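Long-range contact in DTDP-4-dehydrorhamnose reductase, rfbD ortholog (Clostridium acetobutylicum, PDB 1VL0), which probably catalyses the reduction of dTDP-6-deoxy-L-lyxo-4-hexulose to dTDP-L-rhamnose, using a bound nicotinamide dinucleotide as cofactor: residues V109-D114 against V158-L163. Sequence-based numbering, arbitrary orientation.
With NAI (1,4-dihydronicotinamide adenine dinucleotide), chain D.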
ATOM      1  N   VAL A 109       7.687  15.154   4.787  1.00 30.45           N
ATOM      2  CA  VAL A 109       8.935  14.438   4.575  1.00 30.52           C
ATOM      3  C   VAL A 109       9.156  13.592   5.808  1.00 31.75           C
ATOM      4  O   VAL A 109       9.141  14.064   6.921  1.00 30.82           O
ATOM      5  CB  VAL A 109      10.165  15.329   4.382  1.00 30.16           C
ATOM      6  CG1 VAL A 109      11.410  14.528   4.197  1.00 32.35           C
ATOM      7  CG2 VAL A 109       9.996  16.235   3.168  1.00 32.62           C
ATOM      8  N   GLN A 110       9.385  12.315   5.575  1.00 30.77           N
ATOM      9  CA  GLN A 110       9.702  11.345   6.646  1.00 31.90           C
ATOM     10  C   GLN A 110      11.102  10.740   6.406  1.00 32.41           C
ATOM     11  O   GLN A 110      11.367  10.105   5.373  1.00 32.44           O
ATOM     12  CB  GLN A 110       8.677  10.238   6.597  1.00 33.82           C
ATOM     13  CG  GLN A 110       9.024   8.971   7.398  1.00 31.44           C
ATOM     14  CD  GLN A 110       9.109   9.236   8.879  1.00 38.73           C
ATOM     15  OE1 GLN A 110       8.662  10.285   9.381  1.00 36.31           O
ATOM     16  NE2 GLN A 110       9.669   8.280   9.594  1.00 39.22           N
ATOM     17  N   ILE A 111      11.978  10.938   7.365  1.00 30.30           N
ATOM     18  CA  ILE A 111      13.302  10.439   7.238  1.00 32.40           C
ATOM     19  C   ILE A 111      13.343   9.003   7.794  1.00 32.05           C
ATOM     20  O   ILE A 111      12.832   8.726   8.896  1.00 31.77           O
ATOM     21  CB  ILE A 111      14.336  11.347   7.985  1.00 33.45           C
ATOM     22  CG1 ILE A 111      14.177  12.828   7.612  1.00 29.83           C
ATOM     23  CG2 ILE A 111      15.758  10.834   7.660  1.00 34.09           C
ATOM     24  CD1 ILE A 111      14.585  13.220   6.217  1.00 29.80           C
ATOM     25  N   SER A 112      13.952   8.108   7.034  1.00 32.92           N
ATOM     26  CA  SER A 112      13.974   6.714   7.373  1.00 32.26           C
ATOM     27  C   SER A 112      15.409   6.147   7.231  1.00 32.71           C
ATOM     28  O   SER A 112      16.398   6.899   7.191  1.00 32.51           O
ATOM     29  CB  SER A 112      12.979   5.928   6.483  1.00 32.39           C
ATOM     30  OG  SER A 112      12.691   4.606   6.981  1.00 37.29           O
ATOM     31  N   THR A 113      15.510   4.820   7.131  1.00 34.14           N
ATOM     32  CA  THR A 113      16.735   4.095   7.434  1.00 32.52           C
ATOM     33  C   THR A 113      17.008   2.911   6.513  1.00 34.20           C
ATOM     34  O   THR A 113      16.109   2.241   6.020  1.00 35.64           O
ATOM     35  CB  THR A 113      16.725   3.659   8.939  1.00 32.01           C
ATOM     36  OG1 THR A 113      17.918   2.918   9.276  1.00 33.56           O
ATOM     37  CG2 THR A 113      15.584   2.716   9.253  1.00 29.59           C
ATOM     38  N   ASP A 114      18.285   2.663   6.294  1.00 33.93           N
ATOM     39  CA  ASP A 114      18.790   1.407   5.697  1.00 36.55           C
ATOM     40  C   ASP A 114      18.493   0.160   6.515  1.00 34.41           C
ATOM     41  O   ASP A 114      18.538  -0.929   6.002  1.00 36.93           O
ATOM     42  CB  ASP A 114      20.334   1.523   5.494  1.00 38.09           C
ATOM     43  CG  ASP A 114      21.121   1.655   6.824  1.00 45.50           C
ATOM     44  OD1 ASP A 114      20.783   2.522   7.658  1.00 44.78           O
ATOM     45  OD2 ASP A 114      22.100   0.926   7.115  1.00 51.83           O
ATOM     46  N   VAL A 158      12.683   9.596   2.774  1.00 33.66           N
ATOM     47  CA  VAL A 158      14.108   9.707   2.463  1.00 32.43           C
ATOM     48  C   VAL A 158      14.916   8.825   3.429  1.00 31.91           C
ATOM     49  O   VAL A 158      14.983   9.123   4.640  1.00 34.04           O
ATOM     50  CB  VAL A 158      14.596  11.155   2.523  1.00 32.81           C
ATOM     51  CG1 VAL A 158      16.086  11.247   2.090  1.00 35.86           C
ATOM     52  CG2 VAL A 158      13.705  12.090   1.612  1.00 35.37           C
ATOM     53  N   ARG A 159      15.394   7.686   2.924  1.00 31.87           N
ATOM     54  CA  ARG A 159      16.161   6.733   3.715  1.00 29.55           C
ATOM     55  C   ARG A 159      17.606   7.140   3.745  1.00 32.78           C
ATOM     56  O   ARG A 159      18.218   7.372   2.711  1.00 33.16           O
ATOM     57  CB  ARG A 159      16.052   5.301   3.159  1.00 32.85           C
ATOM     58  CG  ARG A 159      14.649   4.792   3.028  1.00 33.19           C
ATOM     59  CD  ARG A 159      14.624   3.300   2.775  1.00 31.73           C
ATOM     60  NE  ARG A 159      13.257   2.782   2.648  1.00 31.80           N
ATOM     61  CZ  ARG A 159      12.788   2.010   1.685  1.00 35.16           C
ATOM     62  NH1 ARG A 159      13.548   1.609   0.679  1.00 34.50           N
ATOM     63  NH2 ARG A 159      11.514   1.640   1.748  1.00 33.93           N
ATOM     64  N   THR A 160      18.182   7.186   4.933  1.00 34.07           N
ATOM     65  CA  THR A 160      19.584   7.497   5.045  1.00 34.11           C
ATOM     66  C   THR A 160      20.320   6.496   5.960  1.00 34.90           C
ATOM     67  O   THR A 160      19.723   5.523   6.421  1.00 35.93           O
ATOM     68  CB  THR A 160      19.797   8.945   5.457  1.00 33.91           C
ATOM     69  OG1 THR A 160      21.198   9.267   5.301  1.00 33.54           O
ATOM     70  CG2 THR A 160      19.493   9.186   6.914  1.00 34.59           C
ATOM     71  N   ALA A 161      21.623   6.713   6.171  1.00 33.66           N
ATOM     72  CA  ALA A 161      22.439   5.758   6.928  1.00 34.62           C
ATOM     73  C   ALA A 161      23.735   6.406   7.373  1.00 36.57           C
ATOM     74  O   ALA A 161      24.196   7.373   6.747  1.00 35.82           O
ATOM     75  CB  ALA A 161      22.774   4.534   6.050  1.00 35.27           C
ATOM     76  N   TRP A 162      24.307   5.861   8.451  1.00 34.69           N
ATOM     77  CA  TRP A 162      25.672   6.197   8.895  1.00 35.39           C
ATOM     78  C   TRP A 162      25.800   7.705   8.957  1.00 34.93           C
ATOM     79  O   TRP A 162      26.728   8.302   8.405  1.00 34.77           O
ATOM     80  CB  TRP A 162      26.690   5.618   7.935  1.00 34.80           C
ATOM     81  CG  TRP A 162      26.781   4.144   7.932  1.00 35.41           C
ATOM     82  CD1 TRP A 162      25.788   3.226   8.216  1.00 35.92           C
ATOM     83  CD2 TRP A 162      27.930   3.375   7.573  1.00 34.81           C
ATOM     84  NE1 TRP A 162      26.266   1.944   8.060  1.00 36.19           N
ATOM     85  CE2 TRP A 162      27.583   2.004   7.698  1.00 35.82           C
ATOM     86  CE3 TRP A 162      29.239   3.699   7.226  1.00 35.88           C
ATOM     87  CZ2 TRP A 162      28.491   0.982   7.468  1.00 34.71           C
ATOM     88  CZ3 TRP A 162      30.109   2.707   6.984  1.00 34.04           C
ATOM     89  CH2 TRP A 162      29.746   1.349   7.109  1.00 34.78           C
ATOM     90  N   LEU A 163      24.871   8.330   9.651  1.00 35.12           N
ATOM     91  CA  LEU A 163      24.704   9.773   9.546  1.00 37.10           C
ATOM     92  C   LEU A 163      25.483  10.572  10.604  1.00 38.18           C
ATOM     93  O   LEU A 163      25.420  10.283  11.807  1.00 39.32           O
ATOM     94  CB  LEU A 163      23.218  10.119   9.674  1.00 35.99           C
ATOM     95  CG  LEU A 163      22.835  11.549   9.395  1.00 37.63           C
ATOM     96  CD1 LEU A 163      23.038  11.888   7.945  1.00 35.80           C
ATOM     97  CD2 LEU A 163      21.387  11.796   9.835  1.00 37.93           C
TER
HETATM   98  PA  NAI D 300      19.043  12.757  16.382  0.50 41.38           P
HETATM   99  O1A NAI D 300      19.029  11.590  17.330  0.50 39.89           O
HETATM  100  O2A NAI D 300      20.355  13.501  16.342  0.50 22.07           O
HETATM  101  O5B NAI D 300      17.768  13.660  16.749  0.50 38.92           O
HETATM  102  C5B NAI D 300      16.511  13.017  16.830  0.50 34.22           C
HETATM  103  C4B NAI D 300      15.510  13.876  17.592  0.50 23.79           C
HETATM  104  O4B NAI D 300      14.396  13.076  17.985  0.50 22.31           O
HETATM  105  C3B NAI D 300      16.016  14.477  18.902  0.50 31.62           C
HETATM  106  O3B NAI D 300      16.103  15.886  18.800  0.50 33.56           O
HETATM  107  C2B NAI D 300      14.949  14.023  19.909  0.50 32.58           C
HETATM  108  O2B NAI D 300      14.761  14.882  21.026  0.50 40.42           O
HETATM  109  C1B NAI D 300      13.755  13.875  18.961  0.50 29.17           C
HETATM  110  N9A NAI D 300      12.506  13.294  19.487  0.50 25.84           N
HETATM  111  C8A NAI D 300      12.419  12.150  20.230  0.50 30.37           C
HETATM  112  N7A NAI D 300      11.125  11.953  20.554  0.50 32.83           N
HETATM  113  C5A NAI D 300      10.366  12.957  20.056  0.50 33.36           C
HETATM  114  C6A NAI D 300       8.994  13.212  20.119  0.50 24.76           C
HETATM  115  N6A NAI D 300       8.176  12.405  20.778  0.50 22.53           N
HETATM  116  N1A NAI D 300       8.490  14.333  19.500  0.50 27.32           N
HETATM  117  C2A NAI D 300       9.349  15.193  18.807  0.50 31.71           C
HETATM  118  N3A NAI D 300      10.701  14.961  18.768  0.50 24.65           N
HETATM  119  C4A NAI D 300      11.221  13.837  19.374  0.50 36.36           C
HETATM  120  O3  NAI D 300      18.601  12.224  14.936  0.50 40.14           O
HETATM  121  PN  NAI D 300      19.463  12.272  13.566  0.50 39.16           P
HETATM  122  O1N NAI D 300      19.279  13.564  12.877  0.50 20.82           O
HETATM  123  O2N NAI D 300      20.763  11.610  13.815  0.50 29.88           O
HETATM  124  O5D NAI D 300      18.507  11.320  12.672  0.50 42.09           O
HETATM  125  C5D NAI D 300      17.599  11.927  11.762  0.50 37.26           C
HETATM  126  C4D NAI D 300      16.831  10.856  11.034  0.50 41.95           C
HETATM  127  O4D NAI D 300      17.716   9.968  10.316  0.50 37.93           O
HETATM  128  C3D NAI D 300      15.987   9.998  11.974  0.50 41.45           C
HETATM  129  O3D NAI D 300      14.715   9.975  11.391  0.50 37.29           O
HETATM  130  C2D NAI D 300      16.648   8.620  11.976  0.50 39.39           C
HETATM  131  O2D NAI D 300      15.805   7.484  12.142  0.50 22.87           O
HETATM  132  C1D NAI D 300      17.303   8.628  10.590  0.50 43.27           C
HETATM  133  N1N NAI D 300      18.488   7.778  10.492  0.50 39.67           N
HETATM  134  C2N NAI D 300      19.645   8.176  11.124  0.50 38.61           C
HETATM  135  C3N NAI D 300      20.771   7.365  10.997  0.50 45.79           C
HETATM  136  C7N NAI D 300      21.936   7.546  11.924  0.50 50.89           C
HETATM  137  O7N NAI D 300      23.144   6.930  11.567  0.50 35.62           O
HETATM  138  N7N NAI D 300      21.810   8.271  13.042  0.50 56.31           N
HETATM  139  C4N NAI D 300      20.707   6.187  10.239  0.50 44.32           C
HETATM  140  C5N NAI D 300      19.526   5.798   9.606  0.50 26.17           C
HETATM  141  C6N NAI D 300      18.421   6.630   9.760  0.50 37.81           C
HETATM  142  O   HOH W   1      22.401   3.673   9.615  1.00 34.33           O
HETATM  143  O   HOH W   2      23.834   0.204   8.706  1.00 42.79           O
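Strand 109-113 and strand 158-160 pair in parallel at the core of the Rossmann-fold sheet of this extended short-chain dehydrogenase/reductase, joined by a crossover through helix 136-151, and their C-terminal ends carry the nicotinamide half of the cofactor. Four backbone hydrogen bonds zip them together: Val-158 N to Gln-110 O, Ser-112 N to Val-158 O (2.8 Å), Thr-160 N to Ser-112 O and, longer and more bent, Asp-114 N to Thr-160 O (3.2 Å, 150° at the hydrogen). On the sheet face covered by helix 197-210, Ile-111 CD1 lies 4.2 Å from Val-158 CB. On the other face, Ser-112 CB packs against Arg-159 CG, and Glu-145 of helix 136-151 takes both polar ends, hydrogen-bonding the serine hydroxyl and salt-bridging the guanidinium.

The nicotinamide and its ribose rest on the C-terminal end of the pair. Ile-111 CG2, anti to its own nitrogen, reaches the ribose, 3.4 Å from NAI O4D, while Thr-113 OG1, hydrogen-bonded to Tyr-115 N, lies 3.3 Å from NAI C5N. Leu-163 N fixes the carboxamide through a nearly straight bond to NAI O7N (2.9 Å, 174°). The Ala-161 methyl meets the face of the Asp-114 carboxylate (CB to CG 3.4 Å), whose CG sits between backbone N and carbonyl carbon (chi1 64°). Each carboxylate oxygen is water-bridged to Trp-162: OD1 to the backbone N, and OD2 to NE1, whose water sits in the indole plane 3.1 Å from that nitrogen.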